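PDB 5IB9: aminopeptidase from Aneurinibacillus sp. AM-1, which probably removes amino acids from the N-terminal end of peptides as a zinc-dependent aminopeptidase of the M28 peptidase family. Local coordinates for residues I267-E272 with K280-S285; R42-Q47 with H204-T209. All coordinates share one frame; numbering follows the deposited sequence.

Interaction 1: residues I267-E272 with K280-S285; sequences ITFGAE and KKYAAS. With BES (2-(3-amino-2-hydroxy-4-phenyl-butyrylamino)-4-methyl-pentanoic acid), chain H.
I267 lays its CD1 methyl over one face of the Y282 ring, the atom 3.6 Å from the ring centroid and 22° off the normal, a CH-pi contact. The methyl lies toward the rim, on the CE2 side, and reaches CE2 at 3.4 Å. The first torsion of Y282, with CG anti to the backbone N (chi1 -180°), carries the ring away from helix 277-283 and against strand 263-269. On the opposite face of the same ring sits the hydroxyl OG of S285, which also bonds to Y282 O at 2.7 Å, on a lone pair in the carbonyl plane. F269 completes the tight part: the edge of its ring, through CE1, meets Y282 CB at 3.9 Å, while one of its faces takes I267 CG2. The two methyl-bearing branches of I267 thus serve two rings. The phenol OH of Y282 is hydrogen-bonded to R265 NH1, further back on the strand. Away from this core the contact opens out: the exposed K280 bonds through NZ to G275 O, and A284 and S285 reach the second subunit, A284 O bonding to its Q58. Beyond the strand end, the chain turns toward the inhibitor pocket, where E272 OE1 comes to 3.1 Å from O2 of BES. The E272 side chain touches H228 and D301, which bind one of the pocket zincs, and E272 itself binds zinc in a structure of this protein. With an alanine here the carboxylate is gone, and the inhibitor's O2 would probably lose its acidic neighbour while H228 and D301 would lose a packing partner. Across the contact, strand and helix meet through carbon; polar groups work at its margins and in the loop at the inhibitor.

Interaction 2: residues R42-Q47 with H204-T209; sequences RYIEQQ and HNVIAT. With ZN (zinc ion), chain G.
This is helix-on-sheet packing in the alpha/beta fold of the M28 zinc exopeptidases: helix 35-50 covers one face of strand 187-210, and the contact is apolar. V206 is its centre. With CG1 anti to the backbone N (chi1 -179°), that methyl points into the helix and meets I44 CG2 at 4.0 Å; the same CG1 also lies 4.1 Å from E45 CA. V41 and F48, about a turn before and after I44, also touch V206, so the valine is held by a ridge of helix side chains, and I44 reaches across to T268 on the neighbouring strand.

Polar groups gather at the margin of this packing. R42 grips E45 side-on, its NE and NH2 both directed at OE1, at 3.0 and 2.8 Å, in a salt bridge between residues three apart on the helix. OE1 lies almost in the guanidinium plane; NH2 is met on the syn lone pair of OE1, while NE comes from 29° out of the carboxylate plane. The other carboxylate oxygen, OE2, pairs with K49, so the carboxylate sits between two cationic side chains and its negative charge is probably well stabilised. Two residues before V206 on the strand, H204 packs on L38 and reaches a zinc ion shared with E288 of the second subunit, with water at other positions; H204 NE2 binds the zinc at 2.0 Å.

In the fold
The two contacts lie about 12 Å apart, centre to centre, on opposite faces of one region of sheet. Interaction 2 comes first along the chain, with 156 residues between its two segments, and is complete before interaction 1 begins. Their strands, 187-210 and 263-269, are antiparallel neighbours, joined by T268 N to V206 O at 2.9 Å and by G270 N to the side-chain oxygen N205 OD1 at 3.0 Å. V206 and T268 face helix 35-50, whereas I267 and F269 face helix 277-283. One end of this layered core leads to the inhibitor pocket, while both contacts meet the second subunit: H204 through a zinc shared with its E288, 280-285 directly.

Interaction 1: residues I267-E272 with K280-S285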
# COMPACT_ATOMS: atom_id res chain seq x y z
N ILE A 267 2.93 5.06 -19.24
CA ILE A 267 3.49 4.85 -17.93
C ILE A 267 4.58 3.76 -18.00
O ILE A 267 4.37 2.70 -18.64
CB ILE A 267 2.40 4.40 -16.87
CG1 ILE A 267 1.25 5.37 -16.90
CG2 ILE A 267 3.09 4.27 -15.50
CD1 ILE A 267 0.17 4.95 -15.88
N THR A 268 5.72 4.05 -17.33
CA THR A 268 6.63 2.93 -17.10
C THR A 268 6.66 2.64 -15.64
O THR A 268 6.81 3.51 -14.79
CB THR A 268 8.08 3.22 -17.70
OG1 THR A 268 8.72 4.31 -17.02
CG2 THR A 268 7.87 3.51 -19.16
N PHE A 269 6.46 1.35 -15.30
CA PHE A 269 6.31 0.96 -13.89
C PHE A 269 7.60 0.44 -13.30
O PHE A 269 8.33 -0.26 -14.00
CB PHE A 269 5.27 -0.13 -13.79
CG PHE A 269 3.91 0.20 -14.28
CD1 PHE A 269 3.08 1.11 -13.56
CD2 PHE A 269 3.38 -0.35 -15.43
CE1 PHE A 269 1.79 1.44 -14.01
CE2 PHE A 269 2.09 -0.05 -15.89
CZ PHE A 269 1.32 0.84 -15.17
N GLY A 270 7.82 0.74 -12.02
CA GLY A 270 8.99 0.15 -11.34
C GLY A 270 8.60 -1.13 -10.64
O GLY A 270 7.44 -1.45 -10.43
N ALA A 271 9.64 -1.90 -10.29
CA ALA A 271 9.48 -3.08 -9.38
C ALA A 271 8.49 -4.02 -9.88
O ALA A 271 7.80 -4.67 -9.14
CB ALA A 271 9.25 -2.62 -7.89
N GLU A 272 8.33 -4.20 -11.19
CA GLU A 272 7.47 -5.22 -11.78
C GLU A 272 7.95 -6.64 -11.38
O GLU A 272 7.11 -7.49 -11.05
CB GLU A 272 7.32 -5.05 -13.31
CG GLU A 272 6.25 -5.97 -13.92
CD GLU A 272 6.83 -7.33 -14.38
OE1 GLU A 272 8.07 -7.56 -14.32
OE2 GLU A 272 5.94 -8.11 -14.76
N LYS A 280 0.80 -1.81 -8.92
CA LYS A 280 -0.16 -1.83 -7.78
C LYS A 280 -0.16 -0.44 -7.13
O LYS A 280 -1.27 0.04 -6.76
CB LYS A 280 0.35 -2.84 -6.73
CG LYS A 280 -0.04 -4.28 -7.15
CD LYS A 280 0.62 -5.28 -6.14
CE LYS A 280 0.30 -6.73 -6.62
NZ LYS A 280 1.02 -7.75 -5.72
N LYS A 281 1.00 0.19 -6.95
CA LYS A 281 1.04 1.53 -6.34
C LYS A 281 0.42 2.51 -7.28
O LYS A 281 -0.23 3.43 -6.79
CB LYS A 281 2.47 1.95 -5.96
CG LYS A 281 3.11 1.05 -4.90
CD LYS A 281 2.61 1.36 -3.48
CE LYS A 281 3.42 0.40 -2.54
NZ LYS A 281 2.84 0.44 -1.17
N TYR A 282 0.56 2.40 -8.58
CA TYR A 282 -0.09 3.40 -9.45
C TYR A 282 -1.63 3.20 -9.47
O TYR A 282 -2.38 4.15 -9.34
CB TYR A 282 0.48 3.33 -10.87
CG TYR A 282 -0.21 4.38 -11.73
CD1 TYR A 282 0.17 5.75 -11.63
CD2 TYR A 282 -1.24 4.04 -12.58
CE1 TYR A 282 -0.53 6.70 -12.29
CE2 TYR A 282 -1.98 4.96 -13.24
CZ TYR A 282 -1.56 6.28 -13.09
OH TYR A 282 -2.29 7.30 -13.78
N ALA A 283 -2.11 1.97 -9.64
CA ALA A 283 -3.55 1.65 -9.55
C ALA A 283 -4.12 2.17 -8.25
O ALA A 283 -5.23 2.72 -8.30
CB ALA A 283 -3.67 0.12 -9.65
N ALA A 284 -3.36 2.06 -7.16
CA ALA A 284 -3.94 2.57 -5.85
C ALA A 284 -4.01 4.07 -5.83
O ALA A 284 -4.72 4.62 -4.90
CB ALA A 284 -3.08 2.11 -4.72
N SER A 285 -3.40 4.79 -6.74
CA SER A 285 -3.53 6.27 -6.75
C SER A 285 -4.79 6.78 -7.47
O SER A 285 -5.03 8.02 -7.44
CB SER A 285 -2.28 6.91 -7.41
OG SER A 285 -2.34 6.80 -8.84
N2 BES H . 7.46 -10.47 -18.73
C1 BES H . 7.35 -11.30 -17.54
C6 BES H . 6.03 -12.06 -17.60
C7 BES H . 5.88 -13.17 -18.64
C8 BES H . 6.93 -14.06 -18.97
C12 BES H . 4.62 -13.32 -19.26
C9 BES H . 6.70 -15.08 -19.92
C11 BES H . 4.39 -14.35 -20.21
C10 BES H . 5.44 -15.22 -20.54
C2 BES H . 7.43 -10.42 -16.28
O2 BES H . 8.54 -9.59 -16.59
C3 BES H . 7.76 -11.35 -15.16
O3 BES H . 8.86 -11.91 -15.19
N1 BES H . 6.85 -11.59 -14.29
C4 BES H . 7.11 -12.56 -13.22
C13 BES H . 5.82 -12.55 -12.42
C14 BES H . 5.51 -11.20 -11.75
C15 BES H . 4.27 -11.48 -10.91
C16 BES H . 6.65 -10.60 -10.93
C5 BES H . 7.23 -13.99 -13.72
O1 BES H . 7.77 -14.86 -12.97
O4 BES H . 6.80 -14.35 -14.84

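Interaction 2: residues R42-Q47 with H204-T209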
# COMPACT_ATOMS: atom_id res chain seq x y z
N ARG A 42 15.22 8.45 -14.83
CA ARG A 42 15.57 9.75 -15.32
C ARG A 42 15.56 9.81 -16.81
O ARG A 42 15.19 10.83 -17.44
CB ARG A 42 16.95 10.11 -14.78
CG ARG A 42 16.92 10.46 -13.30
CD ARG A 42 16.75 11.96 -13.23
NE ARG A 42 15.34 12.16 -12.98
CZ ARG A 42 14.79 12.03 -11.78
NH1 ARG A 42 15.57 11.66 -10.78
NH2 ARG A 42 13.47 12.28 -11.62
N TYR A 43 16.08 8.77 -17.48
CA TYR A 43 16.15 8.73 -18.92
C TYR A 43 14.76 8.79 -19.52
O TYR A 43 14.49 9.54 -20.51
CB TYR A 43 16.91 7.47 -19.33
CG TYR A 43 17.00 7.31 -20.85
CD1 TYR A 43 18.01 7.91 -21.61
CD2 TYR A 43 16.01 6.53 -21.55
CE1 TYR A 43 18.08 7.73 -23.04
CE2 TYR A 43 16.04 6.37 -22.93
CZ TYR A 43 17.15 6.90 -23.65
OH TYR A 43 17.21 6.70 -25.01
N ILE A 44 13.88 7.89 -18.99
CA ILE A 44 12.46 7.81 -19.43
C ILE A 44 11.76 9.16 -19.28
O ILE A 44 11.16 9.66 -20.26
CB ILE A 44 11.76 6.64 -18.76
CG1 ILE A 44 12.44 5.37 -19.31
CG2 ILE A 44 10.23 6.66 -19.15
CD1 ILE A 44 12.15 4.15 -18.43
N GLU A 45 11.96 9.75 -18.11
CA GLU A 45 11.34 11.08 -17.89
C GLU A 45 11.84 12.08 -18.93
O GLU A 45 11.00 12.83 -19.53
CB GLU A 45 11.80 11.48 -16.45
CG GLU A 45 11.48 13.00 -16.28
CD GLU A 45 12.01 13.51 -14.94
OE1 GLU A 45 12.66 12.81 -14.20
OE2 GLU A 45 11.73 14.70 -14.77
N GLN A 46 13.14 12.11 -19.20
CA GLN A 46 13.70 13.03 -20.21
C GLN A 46 13.13 12.81 -21.57
O GLN A 46 12.84 13.77 -22.28
CB GLN A 46 15.23 12.94 -20.23
CG GLN A 46 15.86 13.85 -21.34
CD GLN A 46 15.49 15.30 -21.17
OE1 GLN A 46 15.27 15.82 -20.03
NE2 GLN A 46 15.49 16.00 -22.29
N GLN A 47 12.96 11.54 -21.94
CA GLN A 47 12.43 11.31 -23.29
C GLN A 47 11.01 11.81 -23.40
O GLN A 47 10.63 12.52 -24.36
CB GLN A 47 12.45 9.85 -23.73
CG GLN A 47 13.84 9.24 -23.69
CD GLN A 47 15.03 10.14 -24.06
OE1 GLN A 47 15.90 10.40 -23.16
NE2 GLN A 47 15.06 10.63 -25.29
N HIS A 204 10.21 3.72 -8.50
CA HIS A 204 9.37 4.79 -9.08
C HIS A 204 8.60 4.32 -10.27
O HIS A 204 9.03 3.43 -11.00
CB HIS A 204 10.27 5.91 -9.59
CG HIS A 204 11.27 6.44 -8.61
ND1 HIS A 204 12.46 5.80 -8.29
CD2 HIS A 204 11.19 7.52 -7.81
CE1 HIS A 204 13.06 6.48 -7.30
NE2 HIS A 204 12.35 7.56 -7.06
N ASN A 205 7.45 5.01 -10.53
CA ASN A 205 6.74 4.95 -11.81
C ASN A 205 6.93 6.29 -12.50
O ASN A 205 6.94 7.32 -11.85
CB ASN A 205 5.24 4.68 -11.59
CG ASN A 205 5.01 3.46 -10.75
OD1 ASN A 205 5.57 2.41 -11.06
ND2 ASN A 205 4.04 3.52 -9.88
N VAL A 206 6.99 6.26 -13.82
CA VAL A 206 7.13 7.49 -14.63
C VAL A 206 5.86 7.61 -15.45
O VAL A 206 5.48 6.70 -16.17
CB VAL A 206 8.34 7.42 -15.58
CG1 VAL A 206 8.34 8.80 -16.32
CG2 VAL A 206 9.62 7.21 -14.80
N ILE A 207 5.17 8.76 -15.28
CA ILE A 207 3.81 8.88 -15.84
C ILE A 207 3.73 10.14 -16.75
O ILE A 207 4.00 11.26 -16.29
CB ILE A 207 2.76 9.05 -14.77
CG1 ILE A 207 2.76 7.85 -13.82
CG2 ILE A 207 1.33 9.22 -15.39
CD1 ILE A 207 2.97 8.29 -12.41
N ALA A 208 3.38 10.00 -18.04
CA ALA A 208 3.33 11.13 -19.01
C ALA A 208 1.93 11.13 -19.57
O ALA A 208 1.47 10.14 -20.04
CB ALA A 208 4.38 10.87 -20.19
N THR A 209 1.26 12.26 -19.47
CA THR A 209 -0.19 12.31 -19.82
C THR A 209 -0.37 13.29 -20.97
O THR A 209 0.11 14.43 -20.84
CB THR A 209 -0.98 12.73 -18.60
OG1 THR A 209 -0.85 11.73 -17.56
CG2 THR A 209 -2.48 12.83 -19.01
ZN ZN G . 12.97 9.08 -5.88
O HOH W 1 14.42 10.15 -6.63
O HOH W 2 13.48 8.84 -3.99
O HOH W 3 14.28 7.90 -4.10
O HOH W 4 15.01 8.81 -5.55